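PDB 3B7F: glycosyl hydrolase, BNR repeat from Ralstonia eutropha, which is probably a hydrolase, classed among glycosyl hydrolases with BNR repeats and folded as a seven-bladed beta-propeller, with its substrate not established. Local coordinates for residues A33-S38 / E46-V51; K178-L183 / H232-V237; V184-P189 / A242-L247; K312-V317 / W325-R330; A345-A350 / V388-P393. One frame throughout, in Å; residues are numbered along the deposited sequence.

Contact 1. Residues A33-S38 / E46-V51. With EDO (1,2-ethanediol), chain I.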
# COMPACT_ATOMS: atom_id res chain seq x y z
N ALA A 33 -3.99 -0.72 -16.84
CA ALA A 33 -2.95 -1.51 -16.24
C ALA A 33 -1.80 -1.70 -17.24
O ALA A 33 -2.02 -1.95 -18.43
CB ALA A 33 -3.47 -2.89 -15.80
N TRP A 34 -0.58 -1.53 -16.76
CA TRP A 34 0.61 -1.79 -17.54
C TRP A 34 1.44 -2.73 -16.68
O TRP A 34 1.23 -2.83 -15.48
CB TRP A 34 1.36 -0.52 -17.89
CG TRP A 34 0.93 0.21 -19.12
CD1 TRP A 34 1.53 0.14 -20.35
CD2 TRP A 34 -0.13 1.16 -19.24
NE1 TRP A 34 0.90 0.98 -21.21
CE2 TRP A 34 -0.12 1.62 -20.57
CE3 TRP A 34 -1.13 1.63 -18.37
CZ2 TRP A 34 -1.06 2.53 -21.05
CZ3 TRP A 34 -2.04 2.56 -18.85
CH2 TRP A 34 -1.99 3.01 -20.17
N PHE A 35 2.34 -3.45 -17.35
CA PHE A 35 3.16 -4.48 -16.75
C PHE A 35 4.56 -4.34 -17.24
O PHE A 35 4.76 -4.17 -18.45
CB PHE A 35 2.62 -5.85 -17.12
CG PHE A 35 1.24 -6.08 -16.63
CD1 PHE A 35 1.02 -6.58 -15.37
CD2 PHE A 35 0.14 -5.73 -17.41
CE1 PHE A 35 -0.27 -6.76 -14.89
CE2 PHE A 35 -1.15 -5.92 -16.94
CZ PHE A 35 -1.35 -6.44 -15.68
N LEU A 36 5.52 -4.36 -16.32
CA LEU A 36 6.94 -4.23 -16.67
C LEU A 36 7.63 -5.53 -16.32
O LEU A 36 7.41 -6.05 -15.25
CB LEU A 36 7.59 -3.04 -15.97
CG LEU A 36 7.41 -1.68 -16.63
CD1 LEU A 36 7.55 -0.55 -15.62
CD2 LEU A 36 8.39 -1.52 -17.84
N ALA A 37 8.45 -6.06 -17.23
CA ALA A 37 9.16 -7.32 -16.97
C ALA A 37 10.66 -7.14 -17.21
O ALA A 37 11.06 -6.60 -18.24
CB ALA A 37 8.59 -8.46 -17.83
N SER A 38 11.49 -7.59 -16.27
CA SER A 38 12.94 -7.47 -16.42
C SER A 38 13.60 -8.74 -16.91
O SER A 38 13.00 -9.81 -16.94
CB SER A 38 13.60 -7.11 -15.09
OG SER A 38 13.76 -8.23 -14.23
N GLU A 46 10.87 -4.58 -20.25
CA GLU A 46 9.92 -4.67 -21.34
C GLU A 46 8.57 -4.24 -20.82
O GLU A 46 8.13 -4.73 -19.81
CB GLU A 46 9.89 -6.13 -21.81
CG GLU A 46 8.99 -6.47 -22.97
CD GLU A 46 9.15 -7.94 -23.40
OE1 GLU A 46 10.29 -8.35 -23.77
OE2 GLU A 46 8.14 -8.68 -23.38
N LEU A 47 7.93 -3.30 -21.52
CA LEU A 47 6.62 -2.79 -21.16
C LEU A 47 5.51 -3.50 -21.96
O LEU A 47 5.55 -3.52 -23.18
CB LEU A 47 6.55 -1.29 -21.45
CG LEU A 47 5.33 -0.49 -20.97
CD1 LEU A 47 5.26 -0.53 -19.42
CD2 LEU A 47 5.40 0.91 -21.48
N ARG A 48 4.52 -4.06 -21.25
CA ARG A 48 3.32 -4.62 -21.85
C ARG A 48 2.11 -3.83 -21.35
O ARG A 48 2.07 -3.41 -20.19
CB ARG A 48 3.16 -6.12 -21.52
CG ARG A 48 1.68 -6.67 -21.56
CD ARG A 48 1.56 -8.22 -21.48
NE ARG A 48 0.43 -8.64 -20.61
CZ ARG A 48 0.50 -9.07 -19.32
NH1 ARG A 48 1.67 -9.18 -18.63
NH2 ARG A 48 -0.63 -9.42 -18.70
N GLY A 49 1.13 -3.65 -22.23
CA GLY A 49 -0.11 -2.96 -21.93
C GLY A 49 -0.35 -1.89 -22.98
O GLY A 49 0.47 -1.71 -23.87
N PRO A 50 -1.44 -1.11 -22.84
CA PRO A 50 -2.43 -1.19 -21.76
C PRO A 50 -3.33 -2.44 -21.77
O PRO A 50 -3.58 -3.04 -22.82
CB PRO A 50 -3.32 0.05 -21.97
CG PRO A 50 -3.14 0.42 -23.37
CD PRO A 50 -1.74 -0.02 -23.77
N VAL A 51 -3.75 -2.81 -20.56
CA VAL A 51 -4.74 -3.82 -20.34
C VAL A 51 -5.86 -3.01 -19.67
O VAL A 51 -5.60 -2.25 -18.73
CB VAL A 51 -4.24 -5.01 -19.49
CG1 VAL A 51 -5.37 -6.01 -19.28
CG2 VAL A 51 -3.01 -5.69 -20.16
C1 EDO I . 5.51 -8.32 -19.92
O1 EDO I . 5.91 -7.53 -21.04
C2 EDO I . 5.82 -9.80 -20.16
O2 EDO I . 7.12 -9.99 -20.75

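Contact 2. Residues K178-L183 / H232-V237. With EDO (1,2-ethanediol), chain R.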
# COMPACT_ATOMS: atom_id res chain seq x y z
N LYS A 178 -10.93 6.07 2.70
CA LYS A 178 -10.68 4.70 2.26
C LYS A 178 -10.04 3.82 3.31
O LYS A 178 -9.41 4.30 4.25
CB LYS A 178 -9.74 4.73 1.05
CG LYS A 178 -8.35 5.27 1.40
CD LYS A 178 -7.59 5.77 0.21
CE LYS A 178 -8.06 7.08 -0.32
NZ LYS A 178 -6.93 7.76 -1.01
N MSE A 179 -10.18 2.52 3.07
CA MSE A 179 -9.65 1.46 3.87
C MSE A 179 -8.40 0.99 3.13
O MSE A 179 -8.45 0.74 1.92
CB MSE A 179 -10.70 0.36 3.96
CG MSE A 179 -10.28 -1.03 4.43
SE MSE A 179 -10.42 -1.42 6.26
CE MSE A 179 -12.30 -1.12 6.60
N HIS A 180 -7.30 0.83 3.83
CA HIS A 180 -6.07 0.41 3.20
C HIS A 180 -5.25 -0.40 4.19
O HIS A 180 -5.74 -0.73 5.26
CB HIS A 180 -5.32 1.67 2.69
CG HIS A 180 -5.00 2.67 3.75
ND1 HIS A 180 -3.95 2.50 4.64
CD2 HIS A 180 -5.54 3.87 4.04
CE1 HIS A 180 -3.90 3.53 5.46
NE2 HIS A 180 -4.84 4.39 5.11
N SER A 181 -4.02 -0.73 3.80
CA SER A 181 -3.07 -1.41 4.65
C SER A 181 -3.64 -2.59 5.44
O SER A 181 -3.48 -2.67 6.66
CB SER A 181 -2.45 -0.37 5.59
OG SER A 181 -1.89 0.69 4.86
N ILE A 182 -4.32 -3.49 4.71
CA ILE A 182 -4.89 -4.69 5.28
C ILE A 182 -3.73 -5.70 5.35
O ILE A 182 -3.13 -6.09 4.33
CB ILE A 182 -6.09 -5.22 4.48
CG1 ILE A 182 -7.21 -4.18 4.44
CG2 ILE A 182 -6.64 -6.52 5.12
CD1 ILE A 182 -8.30 -4.48 3.39
N LEU A 183 -3.43 -6.09 6.57
CA LEU A 183 -2.31 -6.94 6.89
C LEU A 183 -2.79 -8.21 7.58
O LEU A 183 -3.50 -8.11 8.56
CB LEU A 183 -1.40 -6.15 7.83
CG LEU A 183 -0.44 -5.04 7.37
CD1 LEU A 183 -0.82 -4.33 6.10
CD2 LEU A 183 -0.14 -4.08 8.56
N HIS A 232 -7.08 9.21 13.39
CA HIS A 232 -5.76 9.41 12.75
C HIS A 232 -5.76 9.13 11.25
O HIS A 232 -6.68 8.49 10.73
CB HIS A 232 -4.74 8.48 13.42
CG HIS A 232 -4.63 8.69 14.91
ND1 HIS A 232 -5.58 8.24 15.80
CD2 HIS A 232 -3.69 9.33 15.66
CE1 HIS A 232 -5.25 8.59 17.02
NE2 HIS A 232 -4.10 9.26 16.96
N ASP A 233 -4.72 9.61 10.55
CA ASP A 233 -4.62 9.43 9.10
C ASP A 233 -3.33 8.71 8.67
O ASP A 233 -2.40 9.33 8.12
CB ASP A 233 -4.77 10.79 8.38
CG ASP A 233 -4.87 10.66 6.85
OD1 ASP A 233 -5.19 9.56 6.35
OD2 ASP A 233 -4.60 11.67 6.15
N PRO A 234 -3.26 7.38 8.93
CA PRO A 234 -2.16 6.60 8.39
C PRO A 234 -2.34 6.55 6.90
O PRO A 234 -3.49 6.50 6.43
CB PRO A 234 -2.38 5.21 8.97
CG PRO A 234 -3.83 5.13 9.25
CD PRO A 234 -4.14 6.53 9.75
N HIS A 235 -1.22 6.59 6.18
CA HIS A 235 -1.21 6.48 4.72
C HIS A 235 -0.86 5.07 4.24
O HIS A 235 -1.48 4.55 3.33
CB HIS A 235 -0.27 7.51 4.08
CG HIS A 235 -0.72 8.93 4.23
ND1 HIS A 235 0.12 10.00 4.03
CD2 HIS A 235 -1.92 9.45 4.61
CE1 HIS A 235 -0.55 11.12 4.25
NE2 HIS A 235 -1.78 10.82 4.59
N CYS A 236 0.16 4.48 4.83
CA CYS A 236 0.61 3.18 4.43
C CYS A 236 1.20 2.51 5.65
O CYS A 236 2.02 3.12 6.31
CB CYS A 236 1.66 3.33 3.34
SG CYS A 236 2.10 1.77 2.54
N VAL A 237 0.72 1.31 5.98
CA VAL A 237 1.20 0.53 7.11
C VAL A 237 1.74 -0.81 6.55
O VAL A 237 1.15 -1.36 5.62
CB VAL A 237 0.09 0.28 8.21
CG1 VAL A 237 0.73 -0.10 9.55
CG2 VAL A 237 -0.81 1.48 8.43
C1 EDO R . -1.88 9.38 20.01
O1 EDO R . -2.95 10.13 19.38
C2 EDO R . -2.27 8.80 21.36
O2 EDO R . -1.09 8.58 22.13

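Contact 3. Residues V184-P189 / A242-L247. With EDO (1,2-ethanediol), chain K.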
# COMPACT_ATOMS: atom_id res chain seq x y z
N VAL A 184 -2.41 -9.38 7.07
CA VAL A 184 -2.71 -10.68 7.66
C VAL A 184 -1.40 -11.22 8.25
O VAL A 184 -0.44 -11.43 7.53
CB VAL A 184 -3.24 -11.67 6.61
CG1 VAL A 184 -3.52 -13.09 7.25
CG2 VAL A 184 -4.47 -11.07 5.90
N ASP A 185 -1.36 -11.44 9.56
CA ASP A 185 -0.14 -11.89 10.25
C ASP A 185 0.36 -13.24 9.68
O ASP A 185 -0.43 -14.18 9.61
CB ASP A 185 -0.41 -11.99 11.76
CG ASP A 185 0.84 -12.03 12.61
OD1 ASP A 185 1.78 -12.78 12.32
OD2 ASP A 185 0.86 -11.31 13.62
N PRO A 186 1.66 -13.33 9.26
CA PRO A 186 2.16 -14.62 8.74
C PRO A 186 2.13 -15.77 9.75
O PRO A 186 2.10 -16.93 9.34
CB PRO A 186 3.62 -14.30 8.37
CG PRO A 186 3.97 -13.06 9.10
CD PRO A 186 2.70 -12.29 9.20
N ARG A 187 2.16 -15.44 11.04
CA ARG A 187 2.10 -16.42 12.10
C ARG A 187 0.69 -16.84 12.49
O ARG A 187 0.56 -17.86 13.15
CB ARG A 187 2.73 -15.84 13.35
CG ARG A 187 4.19 -15.47 13.23
CD ARG A 187 4.59 -14.65 14.40
NE ARG A 187 3.92 -13.35 14.42
CZ ARG A 187 4.15 -12.39 15.31
NH1 ARG A 187 5.07 -12.54 16.26
NH2 ARG A 187 3.47 -11.27 15.24
N ASP A 188 -0.35 -16.09 12.10
CA ASP A 188 -1.70 -16.39 12.54
C ASP A 188 -2.75 -15.70 11.67
O ASP A 188 -2.86 -14.48 11.73
CB ASP A 188 -1.84 -15.89 14.00
CG ASP A 188 -3.22 -16.15 14.60
OD1 ASP A 188 -4.07 -16.79 13.95
OD2 ASP A 188 -3.45 -15.69 15.75
N PRO A 189 -3.57 -16.46 10.91
CA PRO A 189 -4.61 -15.83 10.05
C PRO A 189 -5.67 -14.99 10.79
O PRO A 189 -6.36 -14.18 10.15
CB PRO A 189 -5.30 -17.03 9.38
CG PRO A 189 -4.97 -18.19 10.18
CD PRO A 189 -3.62 -17.93 10.78
N ALA A 242 9.77 -10.98 8.21
CA ALA A 242 10.82 -11.62 9.00
C ALA A 242 10.68 -11.40 10.53
O ALA A 242 11.05 -12.27 11.29
CB ALA A 242 12.19 -11.13 8.51
N ALA A 243 10.17 -10.25 10.95
CA ALA A 243 9.95 -9.88 12.35
C ALA A 243 8.54 -9.29 12.46
O ALA A 243 8.39 -8.08 12.62
CB ALA A 243 10.99 -8.90 12.79
N PRO A 244 7.49 -10.14 12.37
CA PRO A 244 6.07 -9.65 12.37
C PRO A 244 5.57 -8.85 13.60
O PRO A 244 4.50 -8.25 13.53
CB PRO A 244 5.25 -10.91 12.05
CG PRO A 244 6.19 -12.10 12.30
CD PRO A 244 7.59 -11.61 12.24
N ASP A 245 6.34 -8.82 14.69
CA ASP A 245 6.07 -7.87 15.79
C ASP A 245 6.34 -6.42 15.39
O ASP A 245 5.77 -5.51 16.00
CB ASP A 245 6.93 -8.16 17.02
CG ASP A 245 6.55 -9.46 17.71
OD1 ASP A 245 5.35 -9.71 17.95
OD2 ASP A 245 7.49 -10.21 18.03
N ILE A 246 7.19 -6.22 14.38
CA ILE A 246 7.56 -4.87 13.93
C ILE A 246 6.66 -4.37 12.79
O ILE A 246 6.53 -5.03 11.75
CB ILE A 246 9.05 -4.81 13.49
CG1 ILE A 246 9.96 -5.56 14.48
CG2 ILE A 246 9.50 -3.34 13.29
CD1 ILE A 246 9.79 -5.19 15.98
N LEU A 247 6.03 -3.23 13.03
CA LEU A 247 5.19 -2.52 12.06
C LEU A 247 5.79 -1.15 11.80
O LEU A 247 6.38 -0.53 12.70
CB LEU A 247 3.74 -2.34 12.56
CG LEU A 247 2.77 -3.53 12.46
CD1 LEU A 247 3.32 -4.76 13.13
CD2 LEU A 247 1.43 -3.16 13.08
C1 EDO K . 1.37 -8.32 4.09
O1 EDO K . 1.62 -7.64 5.35
C2 EDO K . -0.12 -8.62 3.90
O2 EDO K . -0.65 -9.49 4.92
O HOH W 1 2.96 -9.11 17.59

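Contact 4. Residues K312-V317 / W325-R330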
# COMPACT_ATOMS: atom_id res chain seq x y z
N LYS A 312 12.75 18.75 -5.43
CA LYS A 312 13.98 17.95 -5.42
C LYS A 312 13.67 16.55 -4.97
O LYS A 312 13.88 16.23 -3.80
CB LYS A 312 15.02 18.62 -4.52
CG LYS A 312 15.42 19.99 -5.07
CD LYS A 312 16.53 20.63 -4.29
CE LYS A 312 16.92 21.97 -4.93
NZ LYS A 312 17.92 22.75 -4.10
N PRO A 313 13.20 15.69 -5.91
CA PRO A 313 12.72 14.36 -5.49
C PRO A 313 13.79 13.43 -4.92
O PRO A 313 14.94 13.45 -5.37
CB PRO A 313 12.15 13.78 -6.78
CG PRO A 313 12.86 14.48 -7.88
CD PRO A 313 13.11 15.86 -7.37
N ALA A 314 13.39 12.65 -3.94
CA ALA A 314 14.28 11.71 -3.32
C ALA A 314 13.49 10.69 -2.52
O ALA A 314 12.43 10.98 -1.98
CB ALA A 314 15.33 12.44 -2.38
N VAL A 315 14.05 9.50 -2.47
CA VAL A 315 13.61 8.44 -1.59
C VAL A 315 14.54 8.58 -0.39
O VAL A 315 15.69 9.03 -0.54
CB VAL A 315 13.80 7.03 -2.27
CG1 VAL A 315 13.79 5.90 -1.26
CG2 VAL A 315 12.78 6.82 -3.37
N TYR A 316 14.07 8.23 0.81
CA TYR A 316 14.97 8.20 1.98
C TYR A 316 14.96 6.78 2.47
O TYR A 316 13.91 6.16 2.52
CB TYR A 316 14.59 9.19 3.10
CG TYR A 316 15.19 10.56 2.89
CD1 TYR A 316 14.71 11.40 1.89
CD2 TYR A 316 16.27 11.01 3.66
CE1 TYR A 316 15.25 12.62 1.65
CE2 TYR A 316 16.81 12.24 3.43
CZ TYR A 316 16.28 13.05 2.43
OH TYR A 316 16.80 14.30 2.19
N VAL A 317 16.14 6.28 2.80
CA VAL A 317 16.30 4.95 3.39
C VAL A 317 16.78 5.07 4.84
O VAL A 317 17.43 6.06 5.20
CB VAL A 317 17.33 4.10 2.59
CG1 VAL A 317 18.73 4.64 2.78
CG2 VAL A 317 17.27 2.61 2.99
N TRP A 325 18.60 8.42 8.77
CA TRP A 325 18.03 8.38 7.43
C TRP A 325 19.04 8.92 6.44
O TRP A 325 19.76 9.88 6.75
CB TRP A 325 16.74 9.22 7.35
CG TRP A 325 15.61 8.70 8.21
CD1 TRP A 325 15.33 9.04 9.51
CD2 TRP A 325 14.62 7.76 7.81
NE1 TRP A 325 14.21 8.38 9.93
CE2 TRP A 325 13.76 7.57 8.92
CE3 TRP A 325 14.37 7.05 6.63
CZ2 TRP A 325 12.65 6.72 8.87
CZ3 TRP A 325 13.28 6.19 6.59
CH2 TRP A 325 12.44 6.02 7.70
N GLN A 326 19.09 8.32 5.25
CA GLN A 326 19.98 8.78 4.17
C GLN A 326 19.16 9.08 2.93
O GLN A 326 18.22 8.35 2.60
CB GLN A 326 21.08 7.77 3.84
CG GLN A 326 22.16 7.62 4.96
CD GLN A 326 21.64 6.89 6.18
OE1 GLN A 326 20.96 5.85 6.06
NE2 GLN A 326 21.92 7.45 7.37
N ARG A 327 19.56 10.15 2.24
CA ARG A 327 18.90 10.59 1.02
C ARG A 327 19.39 9.74 -0.12
O ARG A 327 20.59 9.52 -0.24
CB ARG A 327 19.27 12.06 0.74
CG ARG A 327 18.52 12.70 -0.45
CD ARG A 327 19.01 14.13 -0.56
NE ARG A 327 18.37 14.85 -1.65
CZ ARG A 327 17.13 15.33 -1.62
NH1 ARG A 327 16.35 15.23 -0.54
NH2 ARG A 327 16.68 15.94 -2.67
N GLN A 328 18.45 9.30 -0.95
CA GLN A 328 18.74 8.53 -2.11
C GLN A 328 18.11 9.21 -3.32
O GLN A 328 16.93 9.10 -3.54
CB GLN A 328 18.18 7.15 -1.97
CG GLN A 328 18.80 6.33 -0.88
CD GLN A 328 18.29 4.89 -0.88
OE1 GLN A 328 17.09 4.64 -1.08
NE2 GLN A 328 19.21 3.92 -0.71
N ASP A 329 18.94 9.89 -4.11
CA ASP A 329 18.52 10.64 -5.30
C ASP A 329 19.42 10.50 -6.53
O ASP A 329 19.25 11.29 -7.45
CB ASP A 329 18.36 12.14 -4.96
CG ASP A 329 19.66 12.79 -4.51
OD1 ASP A 329 20.72 12.17 -4.63
OD2 ASP A 329 19.62 13.91 -3.98
N ARG A 330 20.35 9.54 -6.57
CA ARG A 330 21.22 9.40 -7.76
C ARG A 330 20.41 8.85 -8.93
O ARG A 330 19.76 7.81 -8.78
CB ARG A 330 22.37 8.46 -7.54
CG ARG A 330 23.34 8.90 -6.55
CD ARG A 330 24.48 7.92 -6.50
NE ARG A 330 25.26 8.16 -5.29
CZ ARG A 330 26.31 8.95 -5.17
NH1 ARG A 330 26.82 9.63 -6.20
NH2 ARG A 330 26.88 9.04 -3.98
O HOH W 2 14.13 17.31 -0.77

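Contact 5. Residues A345-A350 / V388-P393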
# COMPACT_ATOMS: atom_id res chain seq x y z
N ALA A 345 2.20 3.29 -4.58
CA ALA A 345 3.10 3.48 -5.72
C ALA A 345 4.61 3.23 -5.48
O ALA A 345 5.42 3.57 -6.34
CB ALA A 345 2.83 4.87 -6.35
N MSE A 346 5.00 2.68 -4.33
CA MSE A 346 6.37 2.18 -4.10
C MSE A 346 6.28 0.70 -3.79
O MSE A 346 5.34 0.28 -3.13
CB MSE A 346 7.11 2.77 -2.91
CG MSE A 346 7.65 4.11 -3.10
SE MSE A 346 9.23 4.43 -2.01
CE MSE A 346 8.33 4.21 -0.40
N THR A 347 7.28 -0.06 -4.24
CA THR A 347 7.37 -1.48 -3.97
C THR A 347 8.83 -1.89 -4.01
O THR A 347 9.70 -1.13 -4.46
CB THR A 347 6.56 -2.31 -4.99
OG1 THR A 347 6.42 -3.66 -4.55
CG2 THR A 347 7.22 -2.27 -6.38
N ALA A 348 9.09 -3.09 -3.53
CA ALA A 348 10.43 -3.62 -3.50
C ALA A 348 10.37 -5.10 -3.89
O ALA A 348 9.34 -5.73 -3.72
CB ALA A 348 11.09 -3.39 -2.10
N ASP A 349 11.44 -5.60 -4.49
CA ASP A 349 11.54 -7.03 -4.82
C ASP A 349 12.25 -7.77 -3.66
O ASP A 349 12.57 -7.15 -2.64
CB ASP A 349 12.19 -7.24 -6.20
CG ASP A 349 13.65 -6.84 -6.26
OD1 ASP A 349 14.41 -7.11 -5.31
OD2 ASP A 349 14.04 -6.27 -7.31
N ALA A 350 12.47 -9.09 -3.81
CA ALA A 350 13.14 -9.92 -2.80
C ALA A 350 14.46 -10.48 -3.33
O ALA A 350 14.93 -11.50 -2.86
CB ALA A 350 12.20 -11.07 -2.34
N VAL A 388 2.11 0.47 -7.79
CA VAL A 388 3.20 -0.28 -8.42
C VAL A 388 3.46 -1.38 -7.41
O VAL A 388 3.60 -1.09 -6.24
CB VAL A 388 4.46 0.54 -8.68
CG1 VAL A 388 5.52 -0.32 -9.35
CG2 VAL A 388 4.14 1.78 -9.54
N GLN A 389 3.47 -2.62 -7.89
CA GLN A 389 3.63 -3.79 -7.08
C GLN A 389 4.58 -4.80 -7.75
O GLN A 389 4.44 -5.10 -8.92
CB GLN A 389 2.25 -4.39 -6.92
CG GLN A 389 2.14 -5.60 -6.05
CD GLN A 389 2.31 -5.31 -4.57
OE1 GLN A 389 1.63 -4.46 -4.01
NE2 GLN A 389 3.18 -6.08 -3.93
N SER A 390 5.53 -5.32 -6.99
CA SER A 390 6.40 -6.38 -7.50
C SER A 390 5.65 -7.73 -7.59
O SER A 390 4.66 -7.96 -6.88
CB SER A 390 7.66 -6.53 -6.66
OG SER A 390 7.34 -6.77 -5.30
N ALA A 391 6.13 -8.58 -8.50
CA ALA A 391 5.54 -9.88 -8.78
C ALA A 391 6.59 -10.79 -9.39
O ALA A 391 7.58 -10.32 -9.97
CB ALA A 391 4.32 -9.75 -9.70
N ARG A 392 6.38 -12.08 -9.21
CA ARG A 392 7.25 -13.13 -9.76
C ARG A 392 6.60 -13.65 -11.02
O ARG A 392 5.49 -14.15 -10.95
CB ARG A 392 7.41 -14.30 -8.79
CG ARG A 392 8.45 -14.04 -7.71
CD ARG A 392 8.60 -15.14 -6.65
NE ARG A 392 8.43 -16.51 -7.18
CZ ARG A 392 7.49 -17.40 -6.81
NH1 ARG A 392 6.60 -17.17 -5.83
NH2 ARG A 392 7.47 -18.59 -7.42
N PRO A 393 7.25 -13.50 -12.18
CA PRO A 393 6.66 -14.07 -13.41
C PRO A 393 6.82 -15.59 -13.48
O PRO A 393 5.85 -16.28 -13.76
CB PRO A 393 7.45 -13.40 -14.52
CG PRO A 393 8.77 -13.09 -13.90
CD PRO A 393 8.53 -12.82 -12.46
O HOH W 3 3.11 -0.98 -3.66

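Contact 1. Residues A33-S38 / E46-V51
R48 lays its guanidinium flat on the ring of F35: the planes are 7° apart, R48 CZ stands 4.3 Å from the F35 ring centroid, and the pair is a cation-pi stack offset from the ring centre. With R48 CG anti to N (chi1 155°), CZ, NH1 and NH2 meet the ring. V51 comes to the same ring at its edge, with V51 CG2 3.7 Å from F35 CE2. On the other side of the sheet W34 lies alongside P50 and carries the proline on one face in a CH-pi contact, P50 CB being 3.5 Å from W34 CZ2. The L36 CD2 methyl meets L47 CD1 at 3.6 Å. Backbone bonds pair A33 with V51, F35 with R48 and A37 with E46, the bond from R48 N to F35 O (2.8 Å) being almost straight. A beta bulge between the first two pairs takes in G49, whose positive phi (128°) suits glycine, and a cis peptide bond leads into P50. At the exposed end, an ethanediol probably left from crystallisation donates a hydrogen bond from O2 to E46 OE2 at 3.1 Å. The two strands form a hairpin; 33-38 is bonded on its other side to strand 24-29, 46-51 is the outermost strand of the blade, and W93 and M72 of the next blade cover the F35 face.

Contact 2. Residues K178-L183 / H232-V237
S181 OG, anti to its carbonyl carbon (chi1 -55°), is held from two sides: it accepts the backbone N-H of V237 at 2.9 Å across the contact, and shares a nearly straight hydrogen bond with H180 ND1 at 2.8 Å. This second bond lies in the imidazole plane and so helps fix the ring's rotation. The far nitrogen, H180 NE2, makes a weak, bent bond to P234 O (2.8 Å, 124° at the hydrogen) and also pairs with S197 OG. H235 O sits above one face of the H180 ring, 3.4 Å from H180 CE1. Apolar packing is slight: S181 CB rests 3.7 Å from V237 CB, and the L183 and V237 side chains cross at about a right angle, L183 CD2 lying 4.2 Å from V237 CG1. H235 and C236 form a classic beta bulge against strand 246-251. Strands 178-183 and 234-237 run at 25° to each other, 6.2 Å apart at the axes, without backbone bonds between them, as the innermost strands of adjacent propeller blades do around the central axis.

Contact 3. Residues V184-P189 / A242-L247
P244 packs against the flat of R187. P244 CG stands over one face of the R187 guanidinium, offset toward its rim and 3.3 Å from R187 NE. The apolar contact is between prolines: P244 CB lies 3.9 Å from P186 CG, the two rings crossing obliquely. Charged bonds hold that guanidinium. R187 grips D185 side-on with two nitrogens: NE reaches D185 OD1 at 3.1 Å in a practically straight bond lying in the guanidinium plane, and NH2 reaches D185 OD2 at 3.1 Å, both on the syn lone pairs. A bend at chi3 (-66°) turns NE back toward the aspartate. Across the contact R187 NH1 makes a weak salt bridge to D245 OD1 at 3.3 Å, the carboxylate turned 72° from the guanidinium plane, and a water also bridges R187 NH2 and D245 OD1. Each aspartate has another partner, H191 for D185 and R261 for D245, which extends the network. A backbone N-H adds to the grip: R187 N gives to D185 OD1 at 3.0 Å, an Asx turn, so this oxygen takes two donors from one residue. D185 to D188 and A243 to I246 are both type I turns. They belong to the loops joining the first and second strands of two successive propeller blades, here fastened to each other at the surface by a salt-bridge network around R187, with P244 on one face of its guanidinium.

Contact 4. Residues K312-V317 / W325-R330
W325 brings CE3 to within 3.5 Å of V317 O, and its CB sits at the edge of the Y316 ring; the indole NE1 binds I268 O elsewhere. Q326 then pairs with V317 through two backbone hydrogen bonds. R327 is central to the side-chain contact. Its CA rests over the face of the Y316 ring, 3.8 Å from the centroid in a CH-pi contact, and the chain, extended through chi2 and chi3 (179° and -180°), runs on past the phenol. There R327 NH1 gives a bond in the guanidinium plane to Y316 OH at 2.9 Å, and R327 NH2 reaches K312 O at 3.0 Å from well above the carbonyl plane. A314 CB covers the centre of one guanidinium face, 3.5 Å from R327 CZ, while R327 NE makes a salt bridge to D329 OD2 at 2.8 Å. The group is thus held through all three nitrogens. Q328 pairs with V315 by backbone bonds and lays its amide across V317, Q328 CD being 3.7 Å from V317 CB; Q328 NE2 is bound by E371 O and the E373 carboxylate. D329 CB packs against A314 CB. The two strands are the third and outermost strands of a propeller blade, and the hairpin loop between them, ending at W325, has a sequence consistent with an Asp box, the mark of BNR repeats.

Contact 5. Residues A345-A350 / V388-P393
T347 and S390 make the tight part of this contact. The threonine points toward the facing strand, and with OG1 anti to its backbone N (chi1 -167°) the hydroxyl accepts the N-H of S390 at 3.1 Å. S390 answers with its own hydroxyl: S390 OG donates to A348 O at 2.8 Å, coming from above the carbonyl plane. Two side-chain-to-backbone bonds thus replace the regular pairing of a sheet. T347 CB lies 3.4 Å from V388 O, and T347 CG2 lies 3.9 Å from V388 CG1; V388 also leans on the carbonyl of A345. The join is looser on the side of M346 O and V388 O: these carbonyl oxygens stand 3.8 Å apart, and a water lies 2.6 Å from each of M346 O and V388 O and may link them. Level with S390, D349 directs its carboxylate away, to R42 and Y357. Strand 346-348 is the innermost of its blade, and strand 385-391, near the C-terminus, is the innermost of the blade whose other three strands come from the N-terminal part of the chain, the closure known in propellers as molecular velcro.

Overall arrangement
The five contacts sample the propeller from hub to rim. Contacts 2 and 5 join innermost strands of successive blades, their centres about 8 and 11 Å from the centre of the chain, with nearest atoms about 7 Å apart. Contacts 1 and 4, each about 20 Å from that centre and their own centres about 26 Å apart, are hairpins at the outer edges of two blades. Contact 5 shares its velcro-closed sheet with contact 1, their centres about 13 Å apart. Segment 184-189 directly follows 178-183, and 242-247 comes a few residues after 232-237; contact 3, centred about 16 Å from contact 2, ties the same two blades together at the surface. No active site is established here.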